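PDB 6NCX: beta-galacturonidase from Eisenbergiella tayi, which binds galacturonic acid and, as a member of glycoside hydrolase family 2, probably hydrolyses terminal beta-linked uronic acid residues. Local coordinates for residues C[67-72]-C[145-150]; C[254-259]-C[403-408]; C[276-281]-C[311-316]; C[426-431]-C[462-467]. All coordinates share one frame; numbering follows the deposited sequence.

Contact 1 of 4, residues C[67-72]-C[145-150]; sequences NIRLEF and EELGEA
Arg69 and Glu145 lie side by side and point the same way, with Arg69 NH1 2.7 Å from Glu145 OE1 in a salt bridge. The carboxylate sits at the guanidinium edge, near its plane, yet OE1 is met from above the carboxylate plane, and the two flat groups are turned 35° against each other. Arg69 reaches it with CG trans to the backbone N (chi1 -177°) and an extended chain to NE. Beneath the charges the backbones form an antiparallel hydrogen-bonded pair: Arg69 N to Glu145 O and Glu145 N to Arg69 O both measure 2.8 Å. The next pair, Ile68 and Glu146, is non-hydrogen-bonded and turns to the other face, where Ile68 CG2 touches Glu146 CG at 3.7 Å. At the end of the pairing Leu147 N still bonds Asn67 O (2.8 Å), and Asn67 ND2 donates almost straight (170°) to Gly148 O at 2.7 Å, the acceptor lying in the amide plane. In the second shell, Asn67 OD1 accepts a hydrogen bond from the backbone N of Asp104, which fixes the amide's rotation; Asp99 binds Arg69 NE, and Arg11 shares Glu145 OE1. Strands 68-72 and 142-146 are the two inner strands of a four-stranded antiparallel sheet in the N-terminal beta-sandwich characteristic of family 2 enzymes, flanked by strand 98-105 beside the former and strand 12-15 beside the latter.

Contact 2 of 4, residues C[254-259]-C[403-408]; sequences REIRTE and YRPRSS
Ile256 and Pro405 make the tight part of this contact: Ile256 CG2 meets the proline ring at CD (3.6 Å) and at CG (3.7 Å), the two side chains crossing at about a right angle. Next to them, also buried, Arg254 NH2 stands over one face of the Arg404 guanidinium, 3.2 Å from Arg404 NH2, with the guanidinium planes 84° apart. Two donors this close do not bond each other. They converge because Arg254 NH2 and Arg404 NE both hydrogen-bond the carbonyl O of Ile370, while Arg254 NE goes to Pro368 O and Arg404 NH1 to Asp401; these acceptors would partly offset the like charges. Arg254 reaches this carbonyl with CG between its backbone N and carbonyl carbon (chi1 62°) and a chain bent at the next bond. The other side is looser. Thr258 CG2 only grazes Pro405 CB at 4.0 Å, and Tyr403 is exposed, its ring leading away from strand 256-259. Turned off Pro405 altogether, Arg257 sits between two carboxylates of its own segment, with NH2 3.2 Å from Glu255 OE2 and NH1 2.8 Å from Glu259 OE2. Strand 256-259 pairs with 262-265 in a hairpin ahead of strand 268-276, whereas Arg404 and Pro405 lead into strand 406-410. The contact therefore lays the hairpin against the N-terminal ends of parallel strands of the TIM barrel.

Contact 3 of 4, residues C[276-281]-C[311-316]; sequences CRHEDH and VHYPND. With ADA (alpha-D-galactopyranuronic acid), chain I.
Glu279 can be followed outward along the Tyr313 ring to the start of helix 317-326. Its CB lies 3.9 Å from Tyr313 OH, and CG reaches the ring edge at Tyr313 CE1 (3.8 Å). With CG beside the backbone N, opposite the carbonyl carbon (chi1 -60°), and the chain extended beyond, the carboxylate passes the ring and stacks on the Asn315 amide, planes 16° apart. At the tip OE1 accepts Asp316 N at 3.0 Å with a nearly straight bond, on the syn side, and OE2 turns to a salt bridge with Arg140. Both segments are loops at the C-terminal ends of TIM-barrel strands, 268-276 and 307-309, the end where such barrels carry their active sites, and Asp316 is the N-cap of helix 317-326. Tyr313 OH is gripped by His278 ND1 (2.7 Å), by Glu279 N (3.0 Å) and by a water that bridges it to Glu279 O. A phenylalanine in place of Tyr313 would probably leave His278 ND1 and Glu279 N without this shared partner and set the imidazole freer to turn. Val311 CG2 sits over one face of the His278 ring, 3.7 Å from its centroid, a CH-pi contact. The peptide bond between Val311 and His312 is cis, and the His312 ring receives Val311 CB over one face. His312 NE2 hydrogen-bonds O3 of the bound galacturonate at 2.7 Å, while its ND1 is held by Glu333.

Contact 4 of 4, residues C[426-431]-C[462-467]; sequences SYNIYP and LITEIG. With ADA (alpha-D-galactopyranuronic acid), chain I.
Ile429, Ile463 and Ile466 form the apolar centre: Ile429 CD1 lies 3.6 Å from Ile463 CD1, the side chains crossing at about a right angle, and 3.8 Å from Ile466 CD1, where the two run alongside each other. Around this core the strands run parallel, 21° apart. Tyr427 N bonds Leu462 O and Thr464 N bonds Tyr427 O, but the next bond, Ile429 N to Glu465 O (3.1 Å), comes one residue late on the second strand. This beta bulge pairs Asn428 with Glu465; Thr464 OG1, set between its backbone N and carbonyl carbon (chi1 38°), donates to Asn428 OD1 (2.7 Å). The Asn428 amide then stacks on the Glu465 carboxylate, planes 14° apart, while ND2 is fixed by Asn377 OD1. At the polar edge Glu465 OE1 accepts O2 of the bound galacturonate at 2.9 Å and is salt-bridged to Arg309. Glu465 OE2 is less surely placed, since it crowds the sugar; as modelled, Tyr430 OH donates to it at 3.0 Å from the edge of the tyrosine ring. Tyr430 CD2 also packs on Gly467 O (3.4 Å). Replacing Tyr430 by an alanine would remove the ring, is likely to open a gap beside Gly467 and the sugar, and would take away the donor modelled at OE2. The contact joins the two strands of a barrel beta-alpha-beta unit, whose helix 439-453 packs on Ile429 and Ile463, with strand 406-410 next to 425-428 and strand 504-509 next to 461-466.

Contact 1 closes first along the chain and stands apart in the N-terminal beta-sandwich, its centre about 44 Å from that of contact 4, on the opposite side of the chain's centre. The other three belong to the TIM barrel. Contact 2 spans residues 254 to 408, so contact 3 falls within that interval, and contact 4 follows. Strands 406-410 and 425-428 are neighbours in the barrel sheet, and Ser407 OG lies 2.9 Å from Ser426 OG, joining contacts 2 and 4. Contacts 3 and 4, centres about 17 Å apart, meet through His312 CE1 and Glu465 OE1 (3.3 Å) and both touch the galacturonate: the sugar site is assembled from separate barrel strands and loops.

Contact 1 of 4, residues C[67-72]-C[145-150]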
# COMPACT_ATOMS: atom_id res chain seq x y z
N ASN C 67 -42.06 -37.37 10.08
CA ASN C 67 -40.78 -37.65 9.43
C ASN C 67 -40.18 -36.35 8.90
O ASN C 67 -40.86 -35.60 8.19
CB ASN C 67 -40.96 -38.63 8.29
CG ASN C 67 -41.44 -39.99 8.76
OD1 ASN C 67 -41.22 -40.37 9.92
ND2 ASN C 67 -42.11 -40.74 7.87
N ILE C 68 -38.91 -36.09 9.22
CA ILE C 68 -38.24 -34.92 8.68
C ILE C 68 -36.84 -35.29 8.21
O ILE C 68 -36.26 -36.30 8.62
CB ILE C 68 -38.16 -33.73 9.68
CG1 ILE C 68 -37.35 -34.09 10.94
CG2 ILE C 68 -39.56 -33.21 10.02
CD1 ILE C 68 -36.70 -32.88 11.64
N ARG C 69 -36.30 -34.44 7.34
CA ARG C 69 -34.92 -34.56 6.89
C ARG C 69 -34.24 -33.22 7.11
O ARG C 69 -34.81 -32.17 6.81
CB ARG C 69 -34.86 -34.96 5.43
CG ARG C 69 -33.47 -35.20 4.86
CD ARG C 69 -33.58 -35.98 3.56
NE ARG C 69 -32.34 -36.02 2.80
CZ ARG C 69 -31.98 -35.10 1.90
NH1 ARG C 69 -32.76 -34.06 1.64
NH2 ARG C 69 -30.83 -35.24 1.27
N LEU C 70 -33.03 -33.26 7.65
CA LEU C 70 -32.21 -32.06 7.80
C LEU C 70 -30.98 -32.17 6.90
O LEU C 70 -30.16 -33.08 7.09
CB LEU C 70 -31.79 -31.84 9.25
CG LEU C 70 -32.81 -31.15 10.16
CD1 LEU C 70 -32.30 -31.19 11.59
CD2 LEU C 70 -33.05 -29.72 9.70
N GLU C 71 -30.85 -31.26 5.94
CA GLU C 71 -29.75 -31.30 4.99
C GLU C 71 -28.79 -30.16 5.27
O GLU C 71 -29.19 -28.99 5.26
CB GLU C 71 -30.23 -31.19 3.54
CG GLU C 71 -29.03 -31.05 2.63
CD GLU C 71 -29.37 -31.11 1.17
OE1 GLU C 71 -30.26 -30.32 0.75
OE2 GLU C 71 -28.75 -31.93 0.45
N PHE C 72 -27.52 -30.52 5.46
CA PHE C 72 -26.44 -29.56 5.70
C PHE C 72 -25.54 -29.56 4.46
O PHE C 72 -24.90 -30.57 4.15
CB PHE C 72 -25.65 -29.93 6.95
CG PHE C 72 -26.49 -30.05 8.19
CD1 PHE C 72 -27.10 -31.27 8.52
CD2 PHE C 72 -26.68 -28.97 9.04
CE1 PHE C 72 -27.88 -31.39 9.66
CE2 PHE C 72 -27.47 -29.08 10.19
CZ PHE C 72 -28.07 -30.29 10.50
N GLU C 145 -36.72 -30.36 5.75
CA GLU C 145 -37.75 -30.94 4.90
C GLU C 145 -38.68 -31.79 5.75
O GLU C 145 -38.22 -32.61 6.56
CB GLU C 145 -37.12 -31.79 3.79
CG GLU C 145 -36.02 -31.06 3.02
CD GLU C 145 -35.29 -31.97 2.04
OE1 GLU C 145 -35.28 -33.20 2.26
OE2 GLU C 145 -34.73 -31.45 1.06
N GLU C 146 -39.99 -31.59 5.58
CA GLU C 146 -40.98 -32.46 6.19
C GLU C 146 -41.40 -33.51 5.17
O GLU C 146 -41.91 -33.18 4.10
CB GLU C 146 -42.18 -31.64 6.70
CG GLU C 146 -41.90 -31.03 8.07
CD GLU C 146 -42.91 -29.98 8.50
OE1 GLU C 146 -42.75 -28.79 8.12
OE2 GLU C 146 -43.87 -30.33 9.24
N LEU C 147 -41.13 -34.77 5.50
CA LEU C 147 -41.30 -35.88 4.57
C LEU C 147 -42.60 -36.62 4.85
O LEU C 147 -43.16 -36.54 5.95
CB LEU C 147 -40.13 -36.87 4.68
CG LEU C 147 -38.73 -36.30 4.50
CD1 LEU C 147 -37.71 -37.43 4.50
CD2 LEU C 147 -38.66 -35.49 3.23
N GLY C 148 -43.06 -37.38 3.86
CA GLY C 148 -44.15 -38.32 4.07
C GLY C 148 -43.68 -39.69 4.51
O GLY C 148 -42.84 -39.81 5.41
N GLU C 149 -44.23 -40.73 3.88
CA GLU C 149 -43.85 -42.10 4.21
C GLU C 149 -42.58 -42.53 3.51
O GLU C 149 -41.87 -43.43 3.99
CB GLU C 149 -44.98 -43.07 3.84
CG GLU C 149 -46.19 -43.04 4.76
CD GLU C 149 -45.89 -43.56 6.16
OE1 GLU C 149 -45.21 -42.84 6.94
OE2 GLU C 149 -46.33 -44.69 6.49
N ALA C 150 -42.28 -41.93 2.36
CA ALA C 150 -41.13 -42.32 1.56
C ALA C 150 -40.70 -41.13 0.73
O ALA C 150 -41.52 -40.26 0.41
CB ALA C 150 -41.47 -43.51 0.66

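Contact 2 of 4, residues C[254-259]-C[403-408]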
# COMPACT_ATOMS: atom_id res chain seq x y z
N ARG C 254 -24.69 -33.15 -23.27
CA ARG C 254 -23.34 -32.93 -23.77
C ARG C 254 -22.56 -34.21 -23.58
O ARG C 254 -22.78 -34.94 -22.61
CB ARG C 254 -22.65 -31.76 -23.05
CG ARG C 254 -22.45 -31.95 -21.54
CD ARG C 254 -21.06 -32.44 -21.26
NE ARG C 254 -20.80 -32.71 -19.86
CZ ARG C 254 -20.97 -33.88 -19.27
NH1 ARG C 254 -21.45 -34.92 -19.95
NH2 ARG C 254 -20.68 -34.02 -17.99
N GLU C 255 -21.64 -34.49 -24.50
CA GLU C 255 -20.78 -35.67 -24.43
C GLU C 255 -19.34 -35.24 -24.17
O GLU C 255 -18.76 -34.47 -24.95
CB GLU C 255 -20.87 -36.50 -25.71
CG GLU C 255 -19.81 -37.61 -25.78
CD GLU C 255 -19.69 -38.21 -27.16
OE1 GLU C 255 -20.32 -39.26 -27.42
OE2 GLU C 255 -18.99 -37.62 -28.01
N ILE C 256 -18.77 -35.74 -23.08
CA ILE C 256 -17.35 -35.57 -22.76
C ILE C 256 -16.67 -36.91 -22.98
O ILE C 256 -17.12 -37.93 -22.44
CB ILE C 256 -17.13 -35.06 -21.33
CG1 ILE C 256 -17.69 -33.65 -21.19
CG2 ILE C 256 -15.66 -35.05 -20.98
CD1 ILE C 256 -16.99 -32.64 -22.09
N ARG C 257 -15.61 -36.92 -23.78
CA ARG C 257 -14.99 -38.15 -24.26
C ARG C 257 -13.53 -37.88 -24.53
O ARG C 257 -13.18 -36.80 -25.02
CB ARG C 257 -15.68 -38.63 -25.54
CG ARG C 257 -15.72 -40.13 -25.73
CD ARG C 257 -15.54 -40.50 -27.20
NE ARG C 257 -16.37 -39.70 -28.10
CZ ARG C 257 -16.07 -39.51 -29.38
NH1 ARG C 257 -14.97 -40.05 -29.87
NH2 ARG C 257 -16.85 -38.76 -30.15
N THR C 258 -12.67 -38.85 -24.23
CA THR C 258 -11.28 -38.79 -24.62
C THR C 258 -11.04 -39.75 -25.78
O THR C 258 -11.59 -40.86 -25.80
CB THR C 258 -10.33 -39.10 -23.46
OG1 THR C 258 -10.47 -40.48 -23.08
CG2 THR C 258 -10.64 -38.21 -22.26
N GLU C 259 -10.22 -39.32 -26.75
CA GLU C 259 -9.90 -40.11 -27.93
C GLU C 259 -8.47 -39.77 -28.32
O GLU C 259 -8.20 -38.66 -28.79
CB GLU C 259 -10.86 -39.80 -29.08
CG GLU C 259 -10.81 -40.81 -30.23
CD GLU C 259 -12.02 -40.67 -31.17
OE1 GLU C 259 -12.06 -39.72 -31.99
OE2 GLU C 259 -12.94 -41.51 -31.09
N TYR C 403 -18.75 -42.85 -16.90
CA TYR C 403 -18.63 -42.14 -18.18
C TYR C 403 -17.67 -40.95 -18.17
O TYR C 403 -16.95 -40.75 -19.15
CB TYR C 403 -20.01 -41.67 -18.65
CG TYR C 403 -21.02 -42.79 -18.70
CD1 TYR C 403 -21.96 -42.97 -17.69
CD2 TYR C 403 -21.01 -43.70 -19.75
CE1 TYR C 403 -22.88 -44.01 -17.74
CE2 TYR C 403 -21.91 -44.74 -19.81
CZ TYR C 403 -22.85 -44.90 -18.80
OH TYR C 403 -23.76 -45.93 -18.87
N ARG C 404 -17.66 -40.13 -17.12
CA ARG C 404 -16.76 -38.98 -17.12
C ARG C 404 -15.30 -39.43 -17.06
O ARG C 404 -14.98 -40.37 -16.33
CB ARG C 404 -17.05 -38.06 -15.95
CG ARG C 404 -18.18 -37.07 -16.19
CD ARG C 404 -18.43 -36.30 -14.90
NE ARG C 404 -19.39 -35.21 -15.05
CZ ARG C 404 -20.67 -35.29 -14.72
NH1 ARG C 404 -21.20 -36.41 -14.23
NH2 ARG C 404 -21.43 -34.23 -14.88
N PRO C 405 -14.40 -38.77 -17.78
CA PRO C 405 -12.97 -39.03 -17.60
C PRO C 405 -12.51 -38.69 -16.19
O PRO C 405 -13.14 -37.93 -15.46
CB PRO C 405 -12.29 -38.12 -18.63
CG PRO C 405 -13.28 -37.03 -18.87
CD PRO C 405 -14.63 -37.71 -18.78
N ARG C 406 -11.38 -39.29 -15.82
CA ARG C 406 -10.75 -39.13 -14.52
C ARG C 406 -9.30 -38.70 -14.68
O ARG C 406 -8.66 -38.98 -15.70
CB ARG C 406 -10.82 -40.44 -13.73
CG ARG C 406 -12.21 -41.06 -13.73
CD ARG C 406 -12.14 -42.53 -13.37
NE ARG C 406 -11.41 -43.30 -14.37
CZ ARG C 406 -11.13 -44.60 -14.25
NH1 ARG C 406 -11.52 -45.26 -13.17
NH2 ARG C 406 -10.47 -45.23 -15.21
N SER C 407 -8.78 -38.01 -13.67
CA SER C 407 -7.39 -37.59 -13.69
C SER C 407 -6.95 -37.24 -12.27
O SER C 407 -7.72 -37.34 -11.32
CB SER C 407 -7.19 -36.41 -14.65
OG SER C 407 -5.82 -36.09 -14.75
N SER C 408 -5.68 -36.84 -12.15
CA SER C 408 -5.12 -36.39 -10.88
C SER C 408 -3.95 -35.46 -11.17
O SER C 408 -3.07 -35.79 -11.98
CB SER C 408 -4.65 -37.58 -10.03
OG SER C 408 -4.03 -37.13 -8.84

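Contact 3 of 4, residues C[276-281]-C[311-316]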
# COMPACT_ATOMS: atom_id res chain seq x y z
N CYS C 276 -7.34 -22.33 -11.62
CA CYS C 276 -7.53 -22.88 -10.29
C CYS C 276 -8.17 -21.81 -9.41
O CYS C 276 -7.70 -20.67 -9.38
CB CYS C 276 -6.19 -23.30 -9.68
SG CYS C 276 -5.31 -24.56 -10.62
N ARG C 277 -9.23 -22.17 -8.69
CA ARG C 277 -9.87 -21.22 -7.79
C ARG C 277 -10.21 -21.91 -6.49
O ARG C 277 -10.91 -22.93 -6.49
CB ARG C 277 -11.13 -20.62 -8.42
CG ARG C 277 -11.98 -19.87 -7.42
CD ARG C 277 -13.24 -19.37 -8.10
NE ARG C 277 -14.09 -18.63 -7.18
CZ ARG C 277 -14.99 -19.18 -6.38
NH1 ARG C 277 -15.18 -20.48 -6.41
NH2 ARG C 277 -15.72 -18.43 -5.58
N HIS C 278 -9.70 -21.37 -5.38
CA HIS C 278 -10.12 -21.78 -4.04
C HIS C 278 -11.44 -21.11 -3.68
O HIS C 278 -11.80 -20.06 -4.23
CB HIS C 278 -9.07 -21.39 -3.00
CG HIS C 278 -8.08 -22.46 -2.69
ND1 HIS C 278 -8.41 -23.58 -1.97
CD2 HIS C 278 -6.77 -22.57 -3.00
CE1 HIS C 278 -7.34 -24.35 -1.84
NE2 HIS C 278 -6.33 -23.75 -2.44
N GLU C 279 -12.17 -21.72 -2.74
CA GLU C 279 -13.31 -21.05 -2.09
C GLU C 279 -12.75 -20.24 -0.94
O GLU C 279 -12.68 -20.69 0.21
CB GLU C 279 -14.36 -22.05 -1.62
CG GLU C 279 -14.97 -22.93 -2.70
CD GLU C 279 -16.14 -23.77 -2.18
OE1 GLU C 279 -17.20 -23.79 -2.86
OE2 GLU C 279 -16.00 -24.44 -1.12
N ASP C 280 -12.32 -19.01 -1.24
CA ASP C 280 -11.69 -18.16 -0.25
C ASP C 280 -11.94 -16.71 -0.61
O ASP C 280 -11.90 -16.35 -1.79
CB ASP C 280 -10.17 -18.45 -0.17
CG ASP C 280 -9.52 -17.86 1.09
OD1 ASP C 280 -9.04 -16.68 1.05
OD2 ASP C 280 -9.53 -18.57 2.12
N HIS C 281 -12.19 -15.89 0.42
CA HIS C 281 -12.51 -14.47 0.33
C HIS C 281 -12.23 -13.90 1.70
O HIS C 281 -12.52 -14.56 2.70
CB HIS C 281 -13.98 -14.24 -0.07
CG HIS C 281 -14.34 -12.81 -0.29
ND1 HIS C 281 -14.51 -11.91 0.74
CD2 HIS C 281 -14.61 -12.13 -1.44
CE1 HIS C 281 -14.84 -10.73 0.24
NE2 HIS C 281 -14.91 -10.83 -1.08
N VAL C 311 -9.76 -26.31 -6.73
CA VAL C 311 -8.69 -26.65 -5.81
C VAL C 311 -9.13 -26.36 -4.38
O VAL C 311 -9.67 -25.28 -4.09
CB VAL C 311 -7.40 -25.89 -6.19
CG1 VAL C 311 -7.05 -26.17 -7.65
CG2 VAL C 311 -7.54 -24.38 -5.96
N HIS C 312 -8.99 -27.33 -3.48
CA HIS C 312 -8.65 -28.73 -3.76
C HIS C 312 -9.70 -29.60 -3.08
O HIS C 312 -9.36 -30.37 -2.20
CB HIS C 312 -7.27 -29.13 -3.22
CG HIS C 312 -6.12 -28.40 -3.85
ND1 HIS C 312 -5.72 -28.62 -5.15
CD2 HIS C 312 -5.28 -27.47 -3.35
CE1 HIS C 312 -4.68 -27.86 -5.42
NE2 HIS C 312 -4.40 -27.14 -4.35
N TYR C 313 -10.98 -29.45 -3.48
CA TYR C 313 -12.11 -30.03 -2.77
C TYR C 313 -13.40 -29.75 -3.54
O TYR C 313 -13.41 -28.85 -4.39
CB TYR C 313 -12.19 -29.46 -1.34
CG TYR C 313 -11.87 -27.97 -1.27
CD1 TYR C 313 -12.80 -27.02 -1.70
CD2 TYR C 313 -10.65 -27.53 -0.82
CE1 TYR C 313 -12.51 -25.64 -1.66
CE2 TYR C 313 -10.35 -26.17 -0.77
CZ TYR C 313 -11.29 -25.23 -1.19
OH TYR C 313 -10.97 -23.89 -1.14
N PRO C 314 -14.49 -30.48 -3.28
CA PRO C 314 -15.76 -30.18 -3.96
C PRO C 314 -16.25 -28.77 -3.64
O PRO C 314 -15.99 -28.23 -2.56
CB PRO C 314 -16.72 -31.25 -3.42
CG PRO C 314 -15.82 -32.40 -3.03
CD PRO C 314 -14.55 -31.76 -2.53
N ASN C 315 -17.01 -28.21 -4.57
CA ASN C 315 -17.51 -26.85 -4.44
C ASN C 315 -18.99 -26.82 -4.09
O ASN C 315 -19.75 -27.77 -4.32
CB ASN C 315 -17.27 -26.05 -5.73
CG ASN C 315 -15.90 -25.41 -5.78
OD1 ASN C 315 -14.96 -25.84 -5.09
ND2 ASN C 315 -15.77 -24.39 -6.61
N ASP C 316 -19.39 -25.70 -3.49
CA ASP C 316 -20.77 -25.33 -3.31
C ASP C 316 -21.57 -25.64 -4.58
O ASP C 316 -21.14 -25.33 -5.69
CB ASP C 316 -20.81 -23.83 -2.99
CG ASP C 316 -22.13 -23.38 -2.36
OD1 ASP C 316 -22.06 -22.66 -1.34
OD2 ASP C 316 -23.22 -23.71 -2.89
C1 ADA I . 1.05 -27.06 -5.44
C2 ADA I . -0.34 -27.21 -4.78
C3 ADA I . -1.07 -25.94 -4.52
C4 ADA I . -0.20 -24.79 -4.14
C5 ADA I . 1.03 -24.67 -5.05
C6 ADA I . 1.98 -23.55 -4.66
O1 ADA I . 0.97 -26.97 -6.84
O2 ADA I . -1.11 -28.09 -5.54
O3 ADA I . -2.05 -26.15 -3.54
O4 ADA I . 0.25 -24.94 -2.82
O5 ADA I . 1.80 -25.90 -4.98
O6B ADA I . 1.59 -22.36 -4.50
O6A ADA I . 3.20 -23.84 -4.50
O HOH W 1 -12.27 -24.28 -4.85
O HOH W 2 -11.03 -22.51 1.07

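Contact 4 of 4, residues C[426-431]-C[462-467]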
# COMPACT_ATOMS: atom_id res chain seq x y z
N SER C 426 -2.20 -35.22 -15.96
CA SER C 426 -2.20 -33.82 -15.54
C SER C 426 -1.02 -33.52 -14.63
O SER C 426 -0.71 -34.29 -13.72
CB SER C 426 -3.51 -33.49 -14.82
OG SER C 426 -4.62 -33.65 -15.69
N TYR C 427 -0.37 -32.38 -14.87
CA TYR C 427 0.83 -32.02 -14.13
C TYR C 427 0.80 -30.58 -13.62
O TYR C 427 0.32 -29.66 -14.28
CB TYR C 427 2.07 -32.27 -15.00
CG TYR C 427 2.72 -33.57 -14.63
CD1 TYR C 427 2.35 -34.75 -15.24
CD2 TYR C 427 3.65 -33.62 -13.60
CE1 TYR C 427 2.92 -35.97 -14.87
CE2 TYR C 427 4.24 -34.83 -13.22
CZ TYR C 427 3.87 -36.00 -13.86
OH TYR C 427 4.44 -37.20 -13.49
N ASN C 428 1.33 -30.40 -12.41
CA ASN C 428 1.59 -29.09 -11.84
C ASN C 428 3.09 -28.79 -11.93
O ASN C 428 3.91 -29.53 -11.36
CB ASN C 428 1.15 -29.04 -10.38
CG ASN C 428 -0.31 -29.42 -10.19
OD1 ASN C 428 -1.10 -29.40 -11.13
ND2 ASN C 428 -0.67 -29.76 -8.96
N ILE C 429 3.44 -27.70 -12.62
CA ILE C 429 4.83 -27.30 -12.82
C ILE C 429 4.99 -25.80 -12.54
O ILE C 429 4.09 -24.99 -12.80
CB ILE C 429 5.29 -27.64 -14.26
CG1 ILE C 429 4.47 -26.83 -15.28
CG2 ILE C 429 5.21 -29.16 -14.50
CD1 ILE C 429 5.01 -26.87 -16.70
N TYR C 430 6.15 -25.42 -12.02
CA TYR C 430 6.44 -24.01 -11.75
C TYR C 430 7.82 -23.58 -12.23
O TYR C 430 8.60 -23.02 -11.46
CB TYR C 430 6.28 -23.71 -10.27
CG TYR C 430 4.85 -23.69 -9.85
CD1 TYR C 430 4.21 -24.88 -9.52
CD2 TYR C 430 4.13 -22.50 -9.78
CE1 TYR C 430 2.91 -24.90 -9.13
CE2 TYR C 430 2.80 -22.50 -9.37
CZ TYR C 430 2.20 -23.72 -9.06
OH TYR C 430 0.89 -23.79 -8.65
N PRO C 431 8.16 -23.82 -13.50
CA PRO C 431 9.37 -23.20 -14.04
C PRO C 431 9.16 -21.70 -14.14
O PRO C 431 8.06 -21.24 -14.48
CB PRO C 431 9.52 -23.86 -15.42
CG PRO C 431 8.09 -24.03 -15.85
CD PRO C 431 7.34 -24.42 -14.58
N LEU C 462 -2.83 -32.24 -19.61
CA LEU C 462 -3.15 -30.90 -19.12
C LEU C 462 -2.08 -30.42 -18.16
O LEU C 462 -1.55 -31.21 -17.36
CB LEU C 462 -4.50 -30.85 -18.39
CG LEU C 462 -5.78 -31.10 -19.19
CD1 LEU C 462 -6.89 -31.49 -18.25
CD2 LEU C 462 -6.17 -29.88 -20.02
N ILE C 463 -1.76 -29.13 -18.22
CA ILE C 463 -1.02 -28.49 -17.15
C ILE C 463 -2.08 -27.98 -16.17
O ILE C 463 -2.76 -26.99 -16.43
CB ILE C 463 -0.08 -27.40 -17.66
CG1 ILE C 463 1.09 -28.03 -18.43
CG2 ILE C 463 0.46 -26.57 -16.51
CD1 ILE C 463 2.06 -28.75 -17.53
N THR C 464 -2.27 -28.71 -15.08
CA THR C 464 -3.30 -28.36 -14.12
C THR C 464 -2.86 -27.27 -13.15
O THR C 464 -3.70 -26.75 -12.41
CB THR C 464 -3.75 -29.61 -13.36
OG1 THR C 464 -2.63 -30.46 -13.09
CG2 THR C 464 -4.75 -30.36 -14.19
N GLU C 465 -1.59 -26.87 -13.17
CA GLU C 465 -1.14 -25.75 -12.36
C GLU C 465 0.11 -25.14 -12.98
O GLU C 465 1.08 -25.85 -13.26
CB GLU C 465 -0.84 -26.19 -10.92
CG GLU C 465 -2.06 -26.36 -10.06
CD GLU C 465 -1.73 -26.69 -8.63
OE1 GLU C 465 -2.57 -27.35 -7.97
OE2 GLU C 465 -0.63 -26.30 -8.18
N ILE C 466 0.08 -23.82 -13.19
CA ILE C 466 1.27 -23.04 -13.48
C ILE C 466 0.94 -21.60 -13.09
O ILE C 466 -0.23 -21.20 -13.09
CB ILE C 466 1.69 -23.17 -14.97
CG1 ILE C 466 3.11 -22.65 -15.23
CG2 ILE C 466 0.73 -22.46 -15.86
CD1 ILE C 466 3.76 -23.31 -16.47
N GLY C 467 1.95 -20.84 -12.73
CA GLY C 467 1.74 -19.46 -12.32
C GLY C 467 2.96 -18.95 -11.57
O GLY C 467 4.03 -19.58 -11.57
C1 ADA I . 1.05 -27.06 -5.44
C2 ADA I . -0.34 -27.21 -4.78
C3 ADA I . -1.07 -25.94 -4.52
C4 ADA I . -0.20 -24.79 -4.14
C5 ADA I . 1.03 -24.67 -5.05
C6 ADA I . 1.98 -23.55 -4.66
O1 ADA I . 0.97 -26.97 -6.84
O2 ADA I . -1.11 -28.09 -5.54
O3 ADA I . -2.05 -26.15 -3.54
O4 ADA I . 0.25 -24.94 -2.82
O5 ADA I . 1.80 -25.90 -4.98
O6B ADA I . 1.59 -22.36 -4.50
O6A ADA I . 3.20 -23.84 -4.50